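Local coordinates for lipoprotein (Paraburkholderia phytofirmans, PDB 5T11), which assembles into dodecamers in the periplasm and probably guides Pel polysaccharide export across the outer membrane, as PelC of Pseudomonas aeruginosa does, at residues B[88-93]-B[115-120]; B[107-112]-B[137-142]. The protein carries 1 engineered substitution. All blocks are in the same frame, centred on the assembly; numbering follows the deposited sequence.

Interaction 1: B[88-93]-B[115-120]; sequences ARYVLS and FELIDV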
# COMPACT_ATOMS: atom_id res chain seq x y z
N ALA B 88 30.04 -20.83 39.98
CA ALA B 88 29.48 -19.54 40.36
C ALA B 88 28.85 -19.62 41.75
O ALA B 88 28.20 -20.60 42.11
CB ALA B 88 28.42 -19.09 39.34
N ARG B 89 29.04 -18.56 42.53
CA ARG B 89 28.33 -18.48 43.80
C ARG B 89 26.90 -17.97 43.62
O ARG B 89 26.00 -18.40 44.35
CB ARG B 89 29.10 -17.61 44.79
CG ARG B 89 28.62 -17.75 46.24
CD ARG B 89 29.45 -16.90 47.18
NE ARG B 89 28.91 -16.86 48.53
CZ ARG B 89 29.49 -16.24 49.55
NH1 ARG B 89 30.65 -15.61 49.36
NH2 ARG B 89 28.93 -16.25 50.75
N TYR B 90 26.67 -17.06 42.67
CA TYR B 90 25.34 -16.52 42.40
C TYR B 90 25.05 -16.52 40.90
O TYR B 90 25.96 -16.48 40.07
CB TYR B 90 25.16 -15.08 42.92
CG TYR B 90 25.42 -14.89 44.39
CD1 TYR B 90 24.48 -15.28 45.33
CD2 TYR B 90 26.60 -14.30 44.83
CE1 TYR B 90 24.72 -15.11 46.68
CE2 TYR B 90 26.84 -14.12 46.18
CZ TYR B 90 25.89 -14.53 47.11
OH TYR B 90 26.11 -14.35 48.46
N VAL B 91 23.75 -16.54 40.57
CA VAL B 91 23.26 -16.38 39.21
C VAL B 91 22.40 -15.12 39.17
O VAL B 91 21.53 -14.93 40.03
CB VAL B 91 22.46 -17.60 38.73
CG1 VAL B 91 21.57 -17.24 37.56
CG2 VAL B 91 23.38 -18.71 38.31
N LEU B 92 22.66 -14.26 38.18
CA LEU B 92 21.81 -13.12 37.90
C LEU B 92 20.95 -13.47 36.69
O LEU B 92 21.48 -13.81 35.63
CB LEU B 92 22.64 -11.86 37.61
CG LEU B 92 21.75 -10.63 37.34
CD1 LEU B 92 21.23 -10.06 38.65
CD2 LEU B 92 22.45 -9.53 36.51
N SER B 93 19.64 -13.46 36.89
CA SER B 93 18.67 -13.68 35.84
C SER B 93 17.68 -12.53 35.85
O SER B 93 17.83 -11.57 36.62
CB SER B 93 17.97 -15.03 36.02
OG SER B 93 17.24 -15.38 34.85
N PHE B 115 15.15 -8.11 37.68
CA PHE B 115 16.34 -8.93 37.93
C PHE B 115 16.16 -9.74 39.21
O PHE B 115 15.48 -9.30 40.15
CB PHE B 115 17.62 -8.08 38.10
CG PHE B 115 18.14 -7.48 36.82
CD1 PHE B 115 18.88 -8.24 35.92
CD2 PHE B 115 17.92 -6.13 36.55
CE1 PHE B 115 19.36 -7.68 34.74
CE2 PHE B 115 18.40 -5.56 35.36
CZ PHE B 115 19.12 -6.34 34.47
N GLU B 116 16.78 -10.93 39.24
CA GLU B 116 16.86 -11.77 40.43
C GLU B 116 18.29 -12.26 40.59
O GLU B 116 18.94 -12.61 39.61
CB GLU B 116 15.92 -13.01 40.38
CG GLU B 116 14.45 -12.72 40.20
CD GLU B 116 14.05 -12.60 38.74
OE1 GLU B 116 14.60 -13.34 37.90
OE2 GLU B 116 13.18 -11.75 38.43
N LEU B 117 18.77 -12.29 41.83
CA LEU B 117 20.05 -12.90 42.16
C LEU B 117 19.78 -14.20 42.92
O LEU B 117 19.15 -14.18 43.98
CB LEU B 117 20.92 -11.96 42.99
CG LEU B 117 22.36 -12.46 43.16
CD1 LEU B 117 23.10 -12.34 41.83
CD2 LEU B 117 23.07 -11.69 44.26
N ILE B 118 20.27 -15.31 42.38
CA ILE B 118 19.98 -16.64 42.92
C ILE B 118 21.24 -17.22 43.56
O ILE B 118 22.32 -17.17 42.97
CB ILE B 118 19.43 -17.56 41.82
CG1 ILE B 118 18.07 -17.03 41.33
CG2 ILE B 118 19.30 -18.99 42.35
CD1 ILE B 118 17.76 -17.32 39.88
N ASP B 119 21.09 -17.74 44.78
CA ASP B 119 22.13 -18.50 45.46
C ASP B 119 22.27 -19.85 44.77
O ASP B 119 21.33 -20.65 44.76
CB ASP B 119 21.76 -18.67 46.94
CG ASP B 119 22.85 -19.35 47.77
OD1 ASP B 119 23.53 -20.28 47.29
OD2 ASP B 119 23.03 -18.95 48.95
N VAL B 120 23.45 -20.12 44.19
CA VAL B 120 23.60 -21.34 43.41
C VAL B 120 23.50 -22.57 44.30
O VAL B 120 22.90 -23.58 43.91
CB VAL B 120 24.92 -21.31 42.60
CG1 VAL B 120 25.17 -22.63 41.91
CG2 VAL B 120 24.87 -20.20 41.55
O HOH W 1 25.99 -20.11 46.61
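The beta hairpin of strands 90-99 and 109-119 is paired here at its open end, where Val91 and Ser93 face Ile118 and Glu116. The short strand segments run antiparallel, with 159° between their directions. Val91 and Ile118 form a hydrogen-bonded pair: Val91 N gives to Ile118 O at 2.9 Å, and Ile118 N gives back to Val91 O at 2.7 Å. Ser93 and Glu116 repeat the pattern, with Ser93 N to Glu116 O and Glu116 N to Ser93 O both at 2.9 Å. In the second of these bonds the donor sits above the Ser93 carbonyl plane, 46° out of it. Past the strand end, Val120 N still reaches Arg89 O at 3.1 Å. A water also donates to Arg89 O and to Asp119 OD1, which is further bonded to Ser121 OG.

On the face bearing Tyr90 and Leu117, the Leu117 methyl CD2 makes a CH-pi contact 4.2 Å from the Tyr90 ring centroid, shifted toward the rim. Arg89 CG lies over the opposite face of that ring, while the Arg89 guanidinium is salt-bridged to Asp19. Leu117 holds CG anti to its backbone N (chi1 -170°), which places CG against Tyr90 CB. Further along, Leu92 CD2 meets the Phe115 ring at CD1, 3.8 Å away, and both residues touch Leu153. The Val91 face is packed by helix 78-85, and there Val91 CG2 touches Val120 CG2 at 3.9 Å, the two side chains crossing at about a right angle.

Backbone bonding thus fixes the register, while aliphatic and aromatic groups pack on the Tyr90 and Leu117 face and Val91 and Ile118 meet helix 78-85 on the other. Arg89 O accepts two donors, so the chain stays tied across the sheet just where the regular ladder ends.

Interaction 2: B[107-112]-B[137-142]; sequences GEPVVG and SRSGLS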
# COMPACT_ATOMS: atom_id res chain seq x y z
N GLY B 107 9.62 9.75 19.00
CA GLY B 107 9.14 8.89 20.06
C GLY B 107 10.27 8.55 21.02
O GLY B 107 11.37 8.18 20.58
N GLU B 108 10.00 8.67 22.33
CA GLU B 108 11.00 8.56 23.38
C GLU B 108 11.34 7.09 23.68
O GLU B 108 10.49 6.21 23.55
CB GLU B 108 10.51 9.25 24.66
CG GLU B 108 9.24 8.69 25.26
CD GLU B 108 7.99 9.45 24.82
OE1 GLU B 108 7.89 9.83 23.63
OE2 GLU B 108 7.09 9.66 25.67
N PRO B 109 12.59 6.82 24.07
CA PRO B 109 12.95 5.47 24.52
C PRO B 109 12.32 5.13 25.86
O PRO B 109 12.17 5.99 26.73
CB PRO B 109 14.48 5.53 24.63
CG PRO B 109 14.78 6.99 24.90
CD PRO B 109 13.74 7.75 24.09
N VAL B 110 11.96 3.86 26.02
CA VAL B 110 11.37 3.36 27.26
C VAL B 110 11.96 1.98 27.56
O VAL B 110 12.09 1.15 26.66
CB VAL B 110 9.82 3.31 27.17
CG1 VAL B 110 9.22 4.71 27.10
CG2 VAL B 110 9.40 2.54 25.94
N VAL B 111 12.30 1.74 28.82
CA VAL B 111 12.94 0.50 29.26
C VAL B 111 12.29 0.01 30.55
O VAL B 111 12.10 0.79 31.49
CB VAL B 111 14.45 0.69 29.48
CG1 VAL B 111 15.10 -0.61 30.00
CG2 VAL B 111 15.13 1.16 28.19
N GLY B 112 11.96 -1.28 30.59
CA GLY B 112 11.50 -1.93 31.81
C GLY B 112 12.22 -3.26 32.00
O GLY B 112 12.30 -4.04 31.04
N SER B 137 12.57 12.81 23.98
CA SER B 137 12.60 12.55 22.55
C SER B 137 14.02 12.48 22.01
O SER B 137 14.26 11.78 21.01
CB SER B 137 11.82 13.64 21.83
OG SER B 137 10.63 13.89 22.51
N ARG B 138 14.96 13.19 22.63
CA ARG B 138 16.32 13.26 22.10
C ARG B 138 17.22 12.14 22.59
O ARG B 138 18.34 12.02 22.10
CB ARG B 138 16.96 14.60 22.45
CG ARG B 138 17.47 14.63 23.89
CD ARG B 138 18.36 15.84 24.16
NE ARG B 138 17.61 17.10 24.09
CZ ARG B 138 16.67 17.45 24.95
NH1 ARG B 138 16.04 18.61 24.82
NH2 ARG B 138 16.35 16.63 25.94
N SER B 139 16.77 11.32 23.55
CA SER B 139 17.67 10.36 24.16
C SER B 139 17.75 9.06 23.35
O SER B 139 16.90 8.76 22.51
CB SER B 139 17.25 10.06 25.60
OG SER B 139 15.85 10.09 25.76
N GLY B 140 18.81 8.30 23.62
CA GLY B 140 19.04 7.02 22.98
C GLY B 140 18.54 5.89 23.84
O GLY B 140 18.70 5.90 25.07
N LEU B 141 17.91 4.91 23.19
CA LEU B 141 17.45 3.73 23.91
C LEU B 141 18.59 3.07 24.68
O LEU B 141 18.46 2.77 25.88
CB LEU B 141 16.82 2.75 22.92
CG LEU B 141 16.32 1.40 23.43
CD1 LEU B 141 15.41 1.58 24.64
CD2 LEU B 141 15.58 0.68 22.31
N SER B 142 19.73 2.84 24.02
CA SER B 142 20.82 2.18 24.76
C SER B 142 21.35 3.06 25.89
O SER B 142 21.74 2.52 26.94
CB SER B 142 21.94 1.76 23.80
OG SER B 142 22.49 2.86 23.09
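Pro109 lies against the chain turn that leads from Ser139 into Leu141. Its CG is 3.4 Å from Ser139 OG, and its CD is 3.6 Å from the same oxygen. Pro109 CB rests on the backbone of Leu141, 3.5 Å from Leu141 CA, with Leu141 CB 4.0 Å from Pro109 CB. Leu141 turns CD1 with chi2 at 51°, and this methyl meets Val111 CG2 at 3.6 Å, the two side chains crossing obliquely. The same methyl comes within 3.9 Å of Val110 O. At the other end Glu108 CB makes a looser approach to Ser137 N, at 4.2 Å. No hydrogen bond joins the two segments, so the contact is one of shape and apolar packing.

The polar groups around it are held by other residues. Ser139 OG bonds to Trp136 O, which fixes the hydroxyl beside the proline ring, and Leu141 N bonds to Tyr101 OH, while Trp99 packs on both Leu141 and Val111. Glu108 OE2 forms salt bridges with Lys102 of its own chain and with Arg138 NE of a second subunit. Lys102 NZ of a third subunit bonds to Ser137 O and Ser139 O, so the contact sits in the oligomer interface.

Gly140 is the N-cap of helix 141-152, and Leu141 is the first helical residue. The arrangement is that of an alpha/beta layer: the loop after strand 125-134 turns back over the start of strand 109-119, its neighbour in the sheet, and launches a helix whose first turn packs on that strand.

Interactions 1 and 2 use the two ends of strand 109-119, and their centres lie about 28 Å apart on opposite sides of the chain's centre. Along the sequence their segments alternate: 88-93, 107-112, 115-120, 137-142. Interaction 1 is strand pairing within the mixed sheet, between neighbours 90-99 and 109-119. Interaction 2 instead fastens the start of helix 141-152 to that sheet. The residues of one do not touch those of the other, apart from being close in sequence on the shared strand. Both reach a second subunit, and interaction 2 a third as well. One strand therefore links hairpin, helix and neighbouring copies in the dodecamer.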